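Local coordinates for antibiotic resistance protein (Deinococcus radiodurans, PDB 2VLI) that probably confers tunicamycin resistance as a phosphotransferase of the P-loop NTPase superfamily, at residues P83-L95 and D137-T149. Numbering follows the deposited sequence.
With CD (cadmium ion), chain C.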
# COMPACT_ATOMS: atom_id res chain seq x y z
N PRO A 83 -2.17 18.86 6.67
CA PRO A 83 -1.01 17.99 6.39
C PRO A 83 -1.21 16.61 7.02
O PRO A 83 -1.49 16.53 8.20
CB PRO A 83 0.16 18.71 7.05
CG PRO A 83 -0.43 19.76 7.96
CD PRO A 83 -1.95 19.70 7.86
N VAL A 84 -1.04 15.55 6.23
CA VAL A 84 -1.12 14.19 6.68
C VAL A 84 0.06 13.43 6.12
O VAL A 84 0.74 13.88 5.22
CB VAL A 84 -2.43 13.50 6.27
CG1 VAL A 84 -3.59 14.25 6.82
CG2 VAL A 84 -2.58 13.43 4.78
N SER A 85 0.33 12.29 6.73
CA SER A 85 1.36 11.36 6.32
C SER A 85 0.78 9.99 6.41
O SER A 85 0.77 9.39 7.49
CB SER A 85 2.54 11.45 7.25
OG SER A 85 3.72 11.52 6.48
N ILE A 86 0.20 9.52 5.31
CA ILE A 86 -0.46 8.23 5.29
C ILE A 86 0.13 7.42 4.12
O ILE A 86 0.22 7.93 3.02
CB ILE A 86 -1.95 8.35 5.06
CG1 ILE A 86 -2.64 9.14 6.20
CG2 ILE A 86 -2.58 6.97 4.91
CD1 ILE A 86 -2.86 8.37 7.45
N SER A 87 0.43 6.15 4.39
CA SER A 87 1.02 5.23 3.41
C SER A 87 0.12 4.06 3.09
O SER A 87 0.23 3.50 1.99
CB SER A 87 2.37 4.72 3.96
OG SER A 87 2.26 4.18 5.30
N ASP A 88 -0.76 3.71 4.02
CA ASP A 88 -1.69 2.58 3.97
C ASP A 88 -2.79 2.94 2.99
O ASP A 88 -3.47 3.93 3.15
CB ASP A 88 -2.29 2.31 5.40
CG ASP A 88 -3.13 1.01 5.51
OD1 ASP A 88 -4.35 0.98 5.14
OD2 ASP A 88 -2.61 -0.02 6.00
N THR A 89 -2.92 2.12 1.95
CA THR A 89 -3.96 2.29 0.98
C THR A 89 -5.33 2.13 1.66
O THR A 89 -6.27 2.84 1.37
CB THR A 89 -3.80 1.25 -0.14
OG1 THR A 89 -2.66 1.60 -0.94
CG2 THR A 89 -5.07 1.17 -0.97
N ALA A 90 -5.44 1.19 2.57
CA ALA A 90 -6.69 0.96 3.28
C ALA A 90 -7.07 2.18 4.19
O ALA A 90 -8.21 2.62 4.16
CB ALA A 90 -6.63 -0.36 4.10
N ARG A 91 -6.12 2.71 4.95
CA ARG A 91 -6.39 3.92 5.76
C ARG A 91 -6.71 5.12 4.84
O ARG A 91 -7.61 5.87 5.13
CB ARG A 91 -5.24 4.30 6.71
CG ARG A 91 -5.28 3.59 8.12
CD ARG A 91 -4.26 4.18 9.15
NE ARG A 91 -2.94 4.20 8.54
CZ ARG A 91 -1.91 5.03 8.81
NH1 ARG A 91 -1.93 5.96 9.75
NH2 ARG A 91 -0.81 4.90 8.07
N HIS A 92 -5.99 5.26 3.72
CA HIS A 92 -6.29 6.32 2.75
C HIS A 92 -7.74 6.23 2.25
O HIS A 92 -8.44 7.23 2.18
CB HIS A 92 -5.30 6.27 1.56
CG HIS A 92 -5.55 7.33 0.53
ND1 HIS A 92 -5.23 8.66 0.73
CD2 HIS A 92 -6.11 7.25 -0.70
CE1 HIS A 92 -5.59 9.36 -0.34
NE2 HIS A 92 -6.12 8.52 -1.23
N ARG A 93 -8.19 5.02 1.91
CA ARG A 93 -9.53 4.89 1.39
C ARG A 93 -10.56 5.25 2.44
O ARG A 93 -11.55 5.87 2.15
CB ARG A 93 -9.80 3.48 0.83
CG ARG A 93 -11.25 3.30 0.33
CD ARG A 93 -11.87 4.48 -0.48
NE ARG A 93 -11.39 4.63 -1.87
CZ ARG A 93 -12.01 4.16 -2.95
NH1 ARG A 93 -13.15 3.47 -2.82
NH2 ARG A 93 -11.49 4.37 -4.16
N ARG A 94 -10.29 4.82 3.66
CA ARG A 94 -11.17 5.02 4.82
C ARG A 94 -11.38 6.51 5.05
O ARG A 94 -12.52 6.97 5.21
CB ARG A 94 -10.57 4.35 6.07
CG ARG A 94 -10.87 2.82 6.18
CD ARG A 94 -10.83 2.30 7.67
NE ARG A 94 -9.46 2.09 8.16
CZ ARG A 94 -8.68 1.06 7.83
NH1 ARG A 94 -9.11 0.10 7.01
NH2 ARG A 94 -7.43 0.99 8.32
N LEU A 95 -10.27 7.24 5.03
CA LEU A 95 -10.26 8.67 5.07
C LEU A 95 -11.01 9.31 3.93
O LEU A 95 -11.81 10.18 4.15
CB LEU A 95 -8.81 9.18 5.13
CG LEU A 95 -8.02 9.06 6.44
CD1 LEU A 95 -6.49 9.21 6.20
CD2 LEU A 95 -8.46 10.13 7.47
N ASP A 137 10.43 1.81 -0.87
CA ASP A 137 9.16 1.06 -0.94
C ASP A 137 8.00 2.01 -0.70
O ASP A 137 7.02 1.93 -1.36
CB ASP A 137 9.03 -0.01 0.15
CG ASP A 137 9.88 -1.22 -0.06
OD1 ASP A 137 10.27 -1.50 -1.23
OD2 ASP A 137 10.09 -1.94 0.97
N ARG A 138 8.13 2.89 0.31
CA ARG A 138 7.11 3.84 0.63
C ARG A 138 6.84 4.83 -0.50
O ARG A 138 5.69 5.15 -0.80
CB ARG A 138 7.47 4.65 1.90
CG ARG A 138 6.41 5.62 2.29
CD ARG A 138 5.60 5.08 3.47
NE ARG A 138 5.25 3.67 3.28
CZ ARG A 138 5.62 2.66 4.08
NH1 ARG A 138 5.24 1.41 3.78
NH2 ARG A 138 6.35 2.88 5.18
N LEU A 139 7.91 5.35 -1.09
CA LEU A 139 7.79 6.32 -2.14
C LEU A 139 7.15 5.66 -3.39
O LEU A 139 6.36 6.28 -4.09
CB LEU A 139 9.15 6.86 -2.51
CG LEU A 139 9.90 7.57 -1.37
CD1 LEU A 139 11.11 8.26 -1.97
CD2 LEU A 139 9.03 8.51 -0.56
N ASN A 140 7.52 4.43 -3.64
CA ASN A 140 6.93 3.63 -4.74
C ASN A 140 5.44 3.43 -4.49
O ASN A 140 4.63 3.60 -5.40
CB ASN A 140 7.66 2.30 -4.84
CG ASN A 140 8.95 2.39 -5.64
OD1 ASN A 140 9.13 3.30 -6.43
ND2 ASN A 140 9.85 1.46 -5.41
N GLU A 141 5.05 3.15 -3.24
CA GLU A 141 3.60 3.02 -2.89
C GLU A 141 2.83 4.30 -3.11
O GLU A 141 1.74 4.27 -3.68
CB GLU A 141 3.34 2.50 -1.48
CG GLU A 141 1.82 2.65 -1.11
CD GLU A 141 1.28 1.76 -0.01
OE1 GLU A 141 2.09 1.35 0.82
OE2 GLU A 141 -0.01 1.54 -0.01
N LEU A 142 3.39 5.45 -2.70
CA LEU A 142 2.71 6.71 -2.91
C LEU A 142 2.42 7.12 -4.37
O LEU A 142 1.52 7.91 -4.64
CB LEU A 142 3.46 7.86 -2.19
CG LEU A 142 3.52 7.74 -0.66
CD1 LEU A 142 4.45 8.81 0.04
CD2 LEU A 142 2.16 7.88 -0.13
N ARG A 143 3.25 6.63 -5.27
CA ARG A 143 3.12 6.83 -6.70
C ARG A 143 1.96 6.03 -7.32
O ARG A 143 1.66 6.23 -8.49
CB ARG A 143 4.37 6.44 -7.41
CG ARG A 143 5.54 7.43 -7.27
CD ARG A 143 6.75 6.77 -7.88
NE ARG A 143 7.94 7.62 -7.78
CZ ARG A 143 8.25 8.59 -8.64
NH1 ARG A 143 7.52 8.83 -9.70
NH2 ARG A 143 9.34 9.34 -8.43
N GLY A 144 1.30 5.18 -6.54
CA GLY A 144 0.11 4.45 -7.01
C GLY A 144 -1.02 5.43 -7.28
O GLY A 144 -1.17 6.42 -6.57
N GLU A 145 -1.88 5.12 -8.26
CA GLU A 145 -3.01 5.99 -8.53
C GLU A 145 -4.07 6.04 -7.44
O GLU A 145 -4.87 6.94 -7.46
CB GLU A 145 -3.56 5.83 -9.94
CG GLU A 145 -2.59 6.22 -10.98
CD GLU A 145 -2.09 7.68 -10.84
OE1 GLU A 145 -2.83 8.60 -10.59
OE2 GLU A 145 -0.93 7.88 -11.06
N GLN A 146 -4.09 5.11 -6.48
CA GLN A 146 -5.01 5.22 -5.33
C GLN A 146 -4.69 6.50 -4.48
O GLN A 146 -5.49 7.01 -3.70
CB GLN A 146 -4.90 3.98 -4.44
CG GLN A 146 -3.61 3.79 -3.55
CD GLN A 146 -2.44 3.18 -4.28
OE1 GLN A 146 -2.39 3.21 -5.51
NE2 GLN A 146 -1.47 2.62 -3.53
N PHE A 147 -3.51 7.05 -4.72
CA PHE A 147 -3.06 8.29 -4.01
C PHE A 147 -3.17 9.61 -4.85
O PHE A 147 -2.76 10.66 -4.40
CB PHE A 147 -1.62 8.07 -3.51
CG PHE A 147 -1.54 7.30 -2.24
CD1 PHE A 147 -2.06 7.81 -1.07
CD2 PHE A 147 -0.91 6.06 -2.21
CE1 PHE A 147 -2.02 7.04 0.09
CE2 PHE A 147 -0.83 5.33 -1.05
CZ PHE A 147 -1.40 5.83 0.11
N GLN A 148 -3.80 9.59 -6.04
CA GLN A 148 -3.97 10.81 -6.84
C GLN A 148 -4.82 11.85 -6.06
O GLN A 148 -5.64 11.48 -5.22
CB GLN A 148 -4.48 10.46 -8.25
CG GLN A 148 -5.89 10.01 -8.27
CD GLN A 148 -6.41 9.38 -9.60
OE1 GLN A 148 -7.62 9.36 -9.78
NE2 GLN A 148 -5.54 8.89 -10.50
N THR A 149 -4.62 13.15 -6.24
CA THR A 149 -3.75 13.78 -7.25
C THR A 149 -2.29 13.84 -6.80
O THR A 149 -2.00 14.26 -5.71
CB THR A 149 -4.28 15.20 -7.49
OG1 THR A 149 -5.58 15.07 -8.09
CG2 THR A 149 -3.31 16.07 -8.37
CD CD C . -0.83 10.20 -10.98
O HOH W 1 -7.03 9.48 -4.07
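Thr89 OG1 is held by two groups about a right angle apart: it donates to Glu141 OE2 at 2.8 Å, meeting that oxygen nearly along its C-O axis, and accepts from Gln146 NE2 at 3.0 Å. That second bond is bent, 140° at the hydrogen, and the hydroxyl sits out of the Gln146 amide plane. With CG anti to the backbone N (chi1 170°) and the chain extended beyond it, Glu141 reaches across to the first turn of helix 89-101. The second subunit closes over this spot, its Glu141 carboxylate coming near the first; two like charges so close would probably favour protonation of one of them. Next to this, Phe147 and His92 form an edge-to-face pair with planes at 51°, Phe147 CD1 sitting over the centre of the imidazole. Leu142 CD2 covers one face of the phenyl ring, 3.9 Å above its plane. At the imidazole edge a water contacts His92 NE2 and donates to Gln148 O at 2.7 Å. Ser87 CB packs against Arg138 NE, a buried N-H with no partner in the model, while its OG lies over one face of the guanidinium. Glu145 binds cadmium through both carboxylate oxygens, with His150 as another ligand. The contact joins loop and helix following strand 80-84 to helix 132-142 and the 3-10 turn 145-147 after it, beside the parallel sheet of a P-loop NTPase fold.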